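Long-range contacts in mRNA export factor MEX67 (Candida albicans, PDB 1Q40), which probably carries messenger RNA out of the nucleus, using this NTF2-like middle domain to pair with a partner protein: residues Q44-V49 and N76-T81; G140-V145 and S179-D184; F183-V188 and D202-R207. All coordinates share one frame; numbering follows the deposited sequence.

Interaction 1. Residues Q44-V49 and N76-T81; sequences QFSMQV and NSRNLT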
loop_
_atom_site.group_PDB
_atom_site.type_symbol
_atom_site.label_atom_id
_atom_site.label_comp_id
_atom_site.label_asym_id
_atom_site.label_seq_id
_atom_site.Cartn_x
_atom_site.Cartn_y
_atom_site.Cartn_z
ATOM N N GLN B 44 -13.759 10.069 -2.731
ATOM C CA GLN B 44 -13.838 8.609 -2.683
ATOM C C GLN B 44 -13.117 8.024 -1.453
ATOM O O GLN B 44 -12.015 8.463 -1.070
ATOM C CB GLN B 44 -13.271 7.991 -3.966
ATOM C CG GLN B 44 -14.015 8.381 -5.223
ATOM C CD GLN B 44 -13.382 7.805 -6.479
ATOM O OE1 GLN B 44 -13.625 6.652 -6.833
ATOM N NE2 GLN B 44 -12.577 8.609 -7.157
ATOM N N PHE B 45 -13.779 7.052 -0.833
ATOM C CA PHE B 45 -13.212 6.251 0.238
ATOM C C PHE B 45 -13.494 4.776 0.028
ATOM O O PHE B 45 -14.613 4.389 -0.286
ATOM C CB PHE B 45 -13.800 6.637 1.592
ATOM C CG PHE B 45 -13.328 5.760 2.719
ATOM C CD1 PHE B 45 -12.044 5.897 3.225
ATOM C CD2 PHE B 45 -14.175 4.799 3.281
ATOM C CE1 PHE B 45 -11.594 5.081 4.270
ATOM C CE2 PHE B 45 -13.726 3.980 4.316
ATOM C CZ PHE B 45 -12.439 4.123 4.806
ATOM N N SER B 46 -12.478 3.947 0.232
ATOM C CA SER B 46 -12.707 2.527 0.432
ATOM C C SER B 46 -11.677 1.936 1.385
ATOM O O SER B 46 -10.591 2.499 1.603
ATOM C CB SER B 46 -12.751 1.773 -0.901
ATOM O OG SER B 46 -11.673 2.120 -1.753
HETATM N N MSE B 47 -12.065 0.822 1.998
HETATM C CA MSE B 47 -11.238 0.093 2.945
HETATM C C MSE B 47 -11.025 -1.335 2.431
HETATM O O MSE B 47 -11.954 -1.962 1.904
HETATM C CB MSE B 47 -11.903 0.087 4.332
HETATM C CG MSE B 47 -11.142 -0.684 5.409
HETATM SE SE MSE B 47 -11.614 -2.594 5.449
HETATM C CE MSE B 47 -13.512 -2.451 5.588
ATOM N N GLN B 48 -9.797 -1.827 2.570
ATOM C CA GLN B 48 -9.420 -3.183 2.132
ATOM C C GLN B 48 -8.740 -3.940 3.278
ATOM O O GLN B 48 -7.965 -3.359 4.033
ATOM C CB GLN B 48 -8.507 -3.093 0.876
ATOM C CG GLN B 48 -7.208 -2.260 1.061
ATOM C CD GLN B 48 -6.354 -2.129 -0.216
ATOM O OE1 GLN B 48 -6.050 -3.124 -0.874
ATOM N NE2 GLN B 48 -5.967 -0.903 -0.547
ATOM N N VAL B 49 -9.044 -5.228 3.421
ATOM C CA VAL B 49 -8.400 -6.103 4.392
ATOM C C VAL B 49 -7.374 -6.994 3.675
ATOM O O VAL B 49 -7.667 -7.585 2.627
ATOM C CB VAL B 49 -9.421 -6.997 5.134
ATOM C CG1 VAL B 49 -8.719 -8.032 6.014
ATOM C CG2 VAL B 49 -10.370 -6.143 5.953
ATOM N N ASN B 76 -17.243 -5.242 4.229
ATOM C CA ASN B 76 -16.977 -3.993 3.541
ATOM C C ASN B 76 -15.606 -3.897 2.868
ATOM O O ASN B 76 -15.295 -2.867 2.267
ATOM C CB ASN B 76 -17.163 -2.837 4.518
ATOM C CG ASN B 76 -18.623 -2.645 4.911
ATOM O OD1 ASN B 76 -19.530 -3.057 4.183
ATOM N ND2 ASN B 76 -18.854 -2.037 6.067
ATOM N N SER B 77 -14.805 -4.954 2.957
ATOM C CA SER B 77 -13.445 -4.950 2.422
ATOM C C SER B 77 -13.426 -4.928 0.900
ATOM O O SER B 77 -14.021 -5.775 0.252
ATOM C CB SER B 77 -12.660 -6.173 2.925
ATOM O OG SER B 77 -11.430 -6.333 2.227
ATOM N N ARG B 78 -12.741 -3.947 0.337
ATOM C CA ARG B 78 -12.614 -3.797 -1.112
ATOM C C ARG B 78 -11.228 -4.271 -1.552
ATOM O O ARG B 78 -10.514 -3.573 -2.282
ATOM C CB ARG B 78 -12.845 -2.333 -1.510
ATOM C CG ARG B 78 -13.218 -2.173 -2.967
ATOM C CD ARG B 78 -13.539 -0.737 -3.354
ATOM N NE ARG B 78 -14.057 -0.647 -4.712
ATOM C CZ ARG B 78 -13.538 0.095 -5.693
ATOM N NH1 ARG B 78 -12.440 0.804 -5.515
ATOM N NH2 ARG B 78 -14.118 0.092 -6.884
ATOM N N ASN B 79 -10.838 -5.452 -1.069
ATOM C CA ASN B 79 -9.651 -6.126 -1.568
ATOM C C ASN B 79 -10.058 -6.682 -2.913
ATOM O O ASN B 79 -10.765 -7.710 -3.013
ATOM C CB ASN B 79 -9.182 -7.225 -0.609
ATOM C CG ASN B 79 -7.948 -7.970 -1.113
ATOM O OD1 ASN B 79 -7.666 -8.000 -2.320
ATOM N ND2 ASN B 79 -7.220 -8.604 -0.186
ATOM N N LEU B 80 -9.647 -5.985 -3.961
ATOM C CA LEU B 80 -10.136 -6.276 -5.303
ATOM C C LEU B 80 -9.567 -7.553 -5.925
ATOM O O LEU B 80 -10.020 -7.966 -6.999
ATOM C CB LEU B 80 -9.901 -5.061 -6.221
ATOM C CG LEU B 80 -10.740 -3.836 -5.843
ATOM C CD1 LEU B 80 -10.368 -2.646 -6.706
ATOM C CD2 LEU B 80 -12.248 -4.137 -5.965
ATOM N N THR B 81 -8.596 -8.192 -5.274
ATOM C CA THR B 81 -8.181 -9.543 -5.710
ATOM C C THR B 81 -9.169 -10.619 -5.267
ATOM O O THR B 81 -9.087 -11.750 -5.732
ATOM C CB THR B 81 -6.796 -9.951 -5.162
ATOM O OG1 THR B 81 -6.864 -10.099 -3.731
ATOM C CG2 THR B 81 -5.739 -8.884 -5.426
HETATM O O HOH W 1 -14.795 -0.285 1.621
#
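Arg78 N donates to Met47 O (Met47 is a selenomethionine) at 2.6 Å, in the carbonyl plane and nearly straight, and the CA of Ser77 adds a longer C-H...O contact to the same oxygen. Ser77 OG, placed anti to its own backbone N (chi1 169°), accepts Val49 N at 2.9 Å. Val49 O in turn receives ND2 of Asn79 at 3.0 Å; the oxygen of the same amide, OD1, accepts Thr81 N, which makes an Asx turn, and also the Thr81 hydroxyl, and the two bonds fix the rotation of that amide. A water accepts from Met47 N and donates to Asn76 O, extending the polar seam.

Packing surrounds these bonds. The extended Arg78 chain lays CD 3.6 Å from Ser46 CB, while its guanidinium turns to the partner protein and forms a salt bridge with an acidic side chain there. The bent Met47 chain brings CE to 3.8 Å from Asn76 CB, and Val49 CG2 rests on Ser77 CB.

The loop leads toward helix 86-91, where Arg89 O accepts Arg78 NE. Strand 44-49 itself runs parallel to strand 198-208, with Phe45 packed against helix 96-105.

Interaction 2. Residues G140-V145 and S179-D184; sequences GSFDEV and SKKSFD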
loop_
_atom_site.group_PDB
_atom_site.type_symbol
_atom_site.label_atom_id
_atom_site.label_comp_id
_atom_site.label_asym_id
_atom_site.label_seq_id
_atom_site.Cartn_x
_atom_site.Cartn_y
_atom_site.Cartn_z
ATOM N N GLY B 140 1.096 2.411 10.453
ATOM C CA GLY B 140 1.181 2.230 11.890
ATOM C C GLY B 140 0.251 1.177 12.447
ATOM O O GLY B 140 -0.050 0.184 11.780
ATOM N N SER B 141 -0.196 1.406 13.678
ATOM C CA SER B 141 -1.153 0.526 14.351
ATOM C C SER B 141 -2.149 1.306 15.214
ATOM O O SER B 141 -1.966 2.492 15.476
ATOM C CB SER B 141 -0.405 -0.503 15.210
ATOM O OG SER B 141 0.399 0.147 16.197
ATOM N N PHE B 142 -3.228 0.639 15.613
ATOM C CA PHE B 142 -4.206 1.218 16.534
ATOM C C PHE B 142 -4.789 0.169 17.475
ATOM O O PHE B 142 -4.666 -1.038 17.237
ATOM C CB PHE B 142 -5.329 1.972 15.789
ATOM C CG PHE B 142 -6.106 1.130 14.789
ATOM C CD1 PHE B 142 -7.066 0.210 15.208
ATOM C CD2 PHE B 142 -5.894 1.278 13.435
ATOM C CE1 PHE B 142 -7.782 -0.567 14.279
ATOM C CE2 PHE B 142 -6.608 0.505 12.503
ATOM C CZ PHE B 142 -7.548 -0.403 12.930
ATOM N N ASP B 143 -5.387 0.644 18.565
ATOM C CA ASP B 143 -6.203 -0.174 19.446
ATOM C C ASP B 143 -7.657 0.014 19.053
ATOM O O ASP B 143 -8.059 1.100 18.652
ATOM C CB ASP B 143 -6.035 0.264 20.896
ATOM C CG ASP B 143 -4.662 -0.021 21.423
ATOM O OD1 ASP B 143 -4.445 -1.164 21.879
ATOM O OD2 ASP B 143 -3.735 0.822 21.416
ATOM N N GLU B 144 -8.441 -1.047 19.153
ATOM C CA GLU B 144 -9.880 -0.937 19.004
ATOM C C GLU B 144 -10.453 -0.819 20.400
ATOM O O GLU B 144 -10.205 -1.679 21.235
ATOM C CB GLU B 144 -10.442 -2.151 18.281
ATOM C CG GLU B 144 -9.995 -2.232 16.834
ATOM C CD GLU B 144 -10.417 -3.524 16.153
ATOM O OE1 GLU B 144 -10.939 -4.419 16.846
ATOM O OE2 GLU B 144 -10.210 -3.653 14.924
ATOM N N VAL B 145 -11.197 0.255 20.655
ATOM C CA VAL B 145 -11.745 0.540 21.987
ATOM C C VAL B 145 -13.244 0.246 22.122
ATOM O O VAL B 145 -13.760 0.152 23.230
ATOM C CB VAL B 145 -11.464 1.997 22.412
ATOM C CG1 VAL B 145 -9.962 2.245 22.505
ATOM C CG2 VAL B 145 -12.104 3.001 21.458
ATOM N N SER B 179 -9.444 -6.045 18.877
ATOM C CA SER B 179 -8.002 -6.256 18.959
ATOM C C SER B 179 -7.250 -5.161 18.206
ATOM O O SER B 179 -7.824 -4.433 17.391
ATOM C CB SER B 179 -7.613 -7.626 18.370
ATOM O OG SER B 179 -7.608 -7.600 16.934
ATOM N N LYS B 180 -5.953 -5.073 18.473
ATOM C CA LYS B 180 -5.073 -4.185 17.747
ATOM C C LYS B 180 -5.033 -4.612 16.289
ATOM O O LYS B 180 -5.171 -5.786 15.986
ATOM C CB LYS B 180 -3.648 -4.228 18.313
ATOM C CG LYS B 180 -3.535 -3.718 19.732
ATOM C CD LYS B 180 -2.107 -3.833 20.238
ATOM C CE LYS B 180 -1.354 -2.515 20.114
ATOM N NZ LYS B 180 -0.918 -1.998 21.437
ATOM N N LYS B 181 -4.871 -3.639 15.397
ATOM C CA LYS B 181 -4.596 -3.907 13.987
ATOM C C LYS B 181 -3.443 -3.012 13.517
ATOM O O LYS B 181 -3.202 -1.960 14.079
ATOM C CB LYS B 181 -5.829 -3.621 13.129
ATOM C CG LYS B 181 -7.121 -4.318 13.572
ATOM C CD LYS B 181 -7.128 -5.792 13.221
ATOM C CE LYS B 181 -8.529 -6.385 13.357
ATOM N NZ LYS B 181 -9.093 -6.190 14.724
ATOM N N SER B 182 -2.723 -3.446 12.492
ATOM C CA SER B 182 -1.810 -2.545 11.793
ATOM C C SER B 182 -2.525 -2.059 10.545
ATOM O O SER B 182 -3.548 -2.622 10.144
ATOM C CB SER B 182 -0.485 -3.225 11.463
ATOM O OG SER B 182 0.298 -3.344 12.637
ATOM N N PHE B 183 -2.018 -0.980 9.964
ATOM C CA PHE B 183 -2.682 -0.350 8.834
ATOM C C PHE B 183 -1.774 0.590 8.052
ATOM O O PHE B 183 -0.717 1.032 8.530
ATOM C CB PHE B 183 -3.887 0.464 9.327
ATOM C CG PHE B 183 -3.506 1.789 9.923
ATOM C CD1 PHE B 183 -3.486 2.940 9.134
ATOM C CD2 PHE B 183 -3.127 1.879 11.252
ATOM C CE1 PHE B 183 -3.096 4.167 9.666
ATOM C CE2 PHE B 183 -2.743 3.112 11.810
ATOM C CZ PHE B 183 -2.734 4.256 11.020
ATOM N N ASP B 184 -2.241 0.896 6.842
ATOM C CA ASP B 184 -1.695 1.941 5.992
ATOM C C ASP B 184 -2.864 2.742 5.427
ATOM O O ASP B 184 -3.880 2.175 5.057
ATOM C CB ASP B 184 -0.887 1.325 4.859
ATOM C CG ASP B 184 -0.027 0.152 5.325
ATOM O OD1 ASP B 184 1.152 0.394 5.712
ATOM O OD2 ASP B 184 -0.459 -1.034 5.334
#
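Phe142 and Phe183 meet on one face of the sheet, and this is where the contact packs closely. CD2 of Phe142 comes to 3.6 Å from CD2 of Phe183, with the ring planes inclined at 38°. Both CG atoms sit between the backbone N and the carbonyl carbon (chi1 58° for Phe142), the crowded position. Gly140 has no side chain, and the Phe183 ring lies over its backbone, with Gly140 N above one face toward the rim. At CZ and CE1 the Phe142 ring meets Lys181, CZ lying 3.7 Å from Lys181 CB. Ile206 of strand 198-208 and His112, just after strand 109-111, pack on the aromatic pair.

The backbones beneath form an antiparallel pairing within the curved sheet of the NTF2-like fold, strand 134-146 against strand 181-190. Gly140 with Phe183 and Phe142 with Lys181 are hydrogen-bonded pairs, flanking the non-hydrogen-bonded pair Ser141 and Ser182. The N-to-C directions of the two short segments are 136° apart, well short of antiparallel, in keeping with a strongly twisted sheet here.

Toward Ser179 the strand pairing gives way to side-chain bonds. The carboxylate of Glu144 divides its work: OE1 accepts Ser179 N at 3.0 Å and OE2 forms a salt bridge to Lys181 NZ at 2.8 Å, both donors standing above the carboxylate plane. Lys181 reaches it by bending at chi2 and chi4, and its NZ also donates to Ser179 OG; Tyr73 OH supplies OE2 with a second partner. Glu144 N is buried with no partner in the model. Loosest is the exposed Lys180, which runs side by side with Asp143; its NZ is 3.7 Å from Asp143 OD1, a long salt bridge, while its CG lies nearer that oxygen, at 3.5 Å.

Interaction 3. Residues F183-V188 and D202-R207; sequences FDRTFV and DTLLIR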
loop_
_atom_site.group_PDB
_atom_site.type_symbol
_atom_site.label_atom_id
_atom_site.label_comp_id
_atom_site.label_asym_id
_atom_site.label_seq_id
_atom_site.Cartn_x
_atom_site.Cartn_y
_atom_site.Cartn_z
ATOM N N PHE B 183 -2.018 -0.980 9.964
ATOM C CA PHE B 183 -2.682 -0.350 8.834
ATOM C C PHE B 183 -1.774 0.590 8.052
ATOM O O PHE B 183 -0.717 1.032 8.530
ATOM C CB PHE B 183 -3.887 0.464 9.327
ATOM C CG PHE B 183 -3.506 1.789 9.923
ATOM C CD1 PHE B 183 -3.486 2.940 9.134
ATOM C CD2 PHE B 183 -3.127 1.879 11.252
ATOM C CE1 PHE B 183 -3.096 4.167 9.666
ATOM C CE2 PHE B 183 -2.743 3.112 11.810
ATOM C CZ PHE B 183 -2.734 4.256 11.020
ATOM N N ASP B 184 -2.241 0.896 6.842
ATOM C CA ASP B 184 -1.695 1.941 5.992
ATOM C C ASP B 184 -2.864 2.742 5.427
ATOM O O ASP B 184 -3.880 2.175 5.057
ATOM C CB ASP B 184 -0.887 1.325 4.859
ATOM C CG ASP B 184 -0.027 0.152 5.325
ATOM O OD1 ASP B 184 1.152 0.394 5.712
ATOM O OD2 ASP B 184 -0.459 -1.034 5.334
ATOM N N ARG B 185 -2.718 4.057 5.353
ATOM C CA ARG B 185 -3.777 4.911 4.867
ATOM C C ARG B 185 -3.207 6.010 3.970
ATOM O O ARG B 185 -2.278 6.708 4.366
ATOM C CB ARG B 185 -4.522 5.534 6.041
ATOM C CG ARG B 185 -5.877 6.104 5.663
ATOM C CD ARG B 185 -6.756 6.455 6.863
ATOM N NE ARG B 185 -8.086 6.850 6.416
ATOM C CZ ARG B 185 -9.147 6.985 7.200
ATOM N NH1 ARG B 185 -10.302 7.362 6.673
ATOM N NH2 ARG B 185 -9.073 6.742 8.494
ATOM N N THR B 186 -3.798 6.166 2.790
ATOM C CA THR B 186 -3.351 7.112 1.770
ATOM C C THR B 186 -4.440 8.139 1.480
ATOM O O THR B 186 -5.573 7.782 1.174
ATOM C CB THR B 186 -2.990 6.351 0.475
ATOM O OG1 THR B 186 -1.866 5.508 0.718
ATOM C CG2 THR B 186 -2.500 7.295 -0.627
ATOM N N PHE B 187 -4.073 9.414 1.583
ATOM C CA PHE B 187 -4.937 10.538 1.267
ATOM C C PHE B 187 -4.372 11.279 0.038
ATOM O O PHE B 187 -3.171 11.518 -0.038
ATOM C CB PHE B 187 -4.969 11.533 2.434
ATOM C CG PHE B 187 -5.436 10.954 3.749
ATOM C CD1 PHE B 187 -6.771 11.016 4.113
ATOM C CD2 PHE B 187 -4.527 10.404 4.644
ATOM C CE1 PHE B 187 -7.207 10.517 5.335
ATOM C CE2 PHE B 187 -4.945 9.896 5.872
ATOM C CZ PHE B 187 -6.290 9.962 6.219
ATOM N N VAL B 188 -5.225 11.638 -0.915
ATOM C CA VAL B 188 -4.893 12.677 -1.889
ATOM C C VAL B 188 -5.631 13.929 -1.428
ATOM O O VAL B 188 -6.858 13.940 -1.387
ATOM C CB VAL B 188 -5.330 12.306 -3.318
ATOM C CG1 VAL B 188 -4.995 13.432 -4.299
ATOM C CG2 VAL B 188 -4.678 11.014 -3.756
ATOM N N ASP B 202 -9.173 8.503 -0.474
ATOM C CA ASP B 202 -8.846 8.029 0.862
ATOM C C ASP B 202 -8.957 6.501 0.837
ATOM O O ASP B 202 -10.058 5.978 0.666
ATOM C CB ASP B 202 -9.845 8.643 1.827
ATOM C CG ASP B 202 -9.565 8.338 3.280
ATOM O OD1 ASP B 202 -8.723 7.472 3.601
ATOM O OD2 ASP B 202 -10.189 8.929 4.190
ATOM N N THR B 203 -7.821 5.799 0.967
ATOM C CA THR B 203 -7.797 4.333 0.994
ATOM C C THR B 203 -7.163 3.844 2.292
ATOM O O THR B 203 -6.044 4.235 2.621
ATOM C CB THR B 203 -7.037 3.729 -0.229
ATOM O OG1 THR B 203 -5.755 4.356 -0.413
ATOM C CG2 THR B 203 -7.749 4.041 -1.509
ATOM N N LEU B 204 -7.885 2.980 3.006
ATOM C CA LEU B 204 -7.454 2.434 4.279
ATOM C C LEU B 204 -7.228 0.945 4.089
ATOM O O LEU B 204 -8.123 0.247 3.633
ATOM C CB LEU B 204 -8.546 2.633 5.334
ATOM C CG LEU B 204 -8.345 2.008 6.722
ATOM C CD1 LEU B 204 -7.041 2.449 7.371
ATOM C CD2 LEU B 204 -9.508 2.356 7.615
ATOM N N LEU B 205 -6.032 0.474 4.443
ATOM C CA LEU B 205 -5.695 -0.936 4.410
ATOM C C LEU B 205 -5.536 -1.446 5.842
ATOM O O LEU B 205 -4.781 -0.872 6.625
ATOM C CB LEU B 205 -4.407 -1.170 3.619
ATOM C CG LEU B 205 -4.078 -2.654 3.336
ATOM C CD1 LEU B 205 -3.413 -2.805 2.000
ATOM C CD2 LEU B 205 -3.163 -3.267 4.403
ATOM N N ILE B 206 -6.244 -2.530 6.155
ATOM C CA ILE B 206 -6.269 -3.150 7.484
ATOM C C ILE B 206 -5.595 -4.518 7.402
ATOM O O ILE B 206 -5.895 -5.307 6.504
ATOM C CB ILE B 206 -7.736 -3.309 7.946
ATOM C CG1 ILE B 206 -8.441 -1.941 8.010
ATOM C CG2 ILE B 206 -7.817 -4.027 9.297
ATOM C CD1 ILE B 206 -7.875 -0.984 9.072
ATOM N N ARG B 207 -4.683 -4.783 8.336
ATOM C CA ARG B 207 -3.866 -5.992 8.352
ATOM C C ARG B 207 -3.504 -6.407 9.801
ATOM O O ARG B 207 -3.743 -5.647 10.763
ATOM C CB ARG B 207 -2.612 -5.807 7.476
ATOM C CG ARG B 207 -1.793 -4.559 7.782
ATOM C CD ARG B 207 -0.625 -4.328 6.841
ATOM N NE ARG B 207 0.063 -3.069 7.113
ATOM C CZ ARG B 207 1.083 -2.931 7.957
ATOM N NH1 ARG B 207 1.634 -1.736 8.124
ATOM N NH2 ARG B 207 1.549 -3.970 8.646
HETATM O O HOH W 2 -5.978 7.411 -1.812
#
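Asp184 with Leu205 and Thr186 with Thr203 are the hydrogen-bonded pairs of a nearly ideal antiparallel ladder, its axes 4.7 Å apart and 175° from parallel. Two side-on salt bridges join the strands, one on each face. On the Arg185 face, the extended chain, with CG anti to the backbone N (chi1 -163°), brings NE to Asp202 OD1 at 3.0 Å and NH1 to Asp202 OD2 at 2.9 Å. The NE bond is almost straight, lies in the guanidinium plane and uses the syn lone pair of OD1. Tyr39 OH also binds OD2, and Phe187 lies alongside the carboxylate, CE1 3.6 Å from OD2. Leu204 CD1 packs 4.0 Å from both Phe183 CD1 and Arg185 CD.

On the other face, Arg207 NE meets Asp184 OD2 at 2.8 Å and NH1 reaches OD1 at a longer 3.3 Å. These side chains cross at about a right angle, yet their flat groups are only 22° apart. His139 ND1 bonds to OD1 as well, so one carboxylate ties three strands together. Thr186 CB touches Thr203 OG1; both hydroxyls of this threonine pair bond to polar side chains of the partner protein.

This is the hairpin of strands 181-190 and 198-208 in an NTF2-like domain: its Phe187 face packs on helix 14-29, and its threonine face meets the partner, as in other heterodimers of this family.

From the N terminus, interaction 1 comes first, folding the loop after strand 44-49 back onto that strand with no helix or strand in between. It closes before interaction 2 opens, so those two are in series, their centres about 17 Å apart. Interaction 2 spans a long, partly unmodelled excursion between strands 134-146 and 181-190. Interaction 3 follows on the same strand 181-190, shares Phe183 and Asp184 with interaction 2, and closes the short hairpin to strand 198-208. That last strand also pairs with 44-49, through Gln48 N to Leu204 O and Gln48 O to Ile206 N. The three contacts thus run across one continuous sheet, from strand 134-146 to loop 76-81.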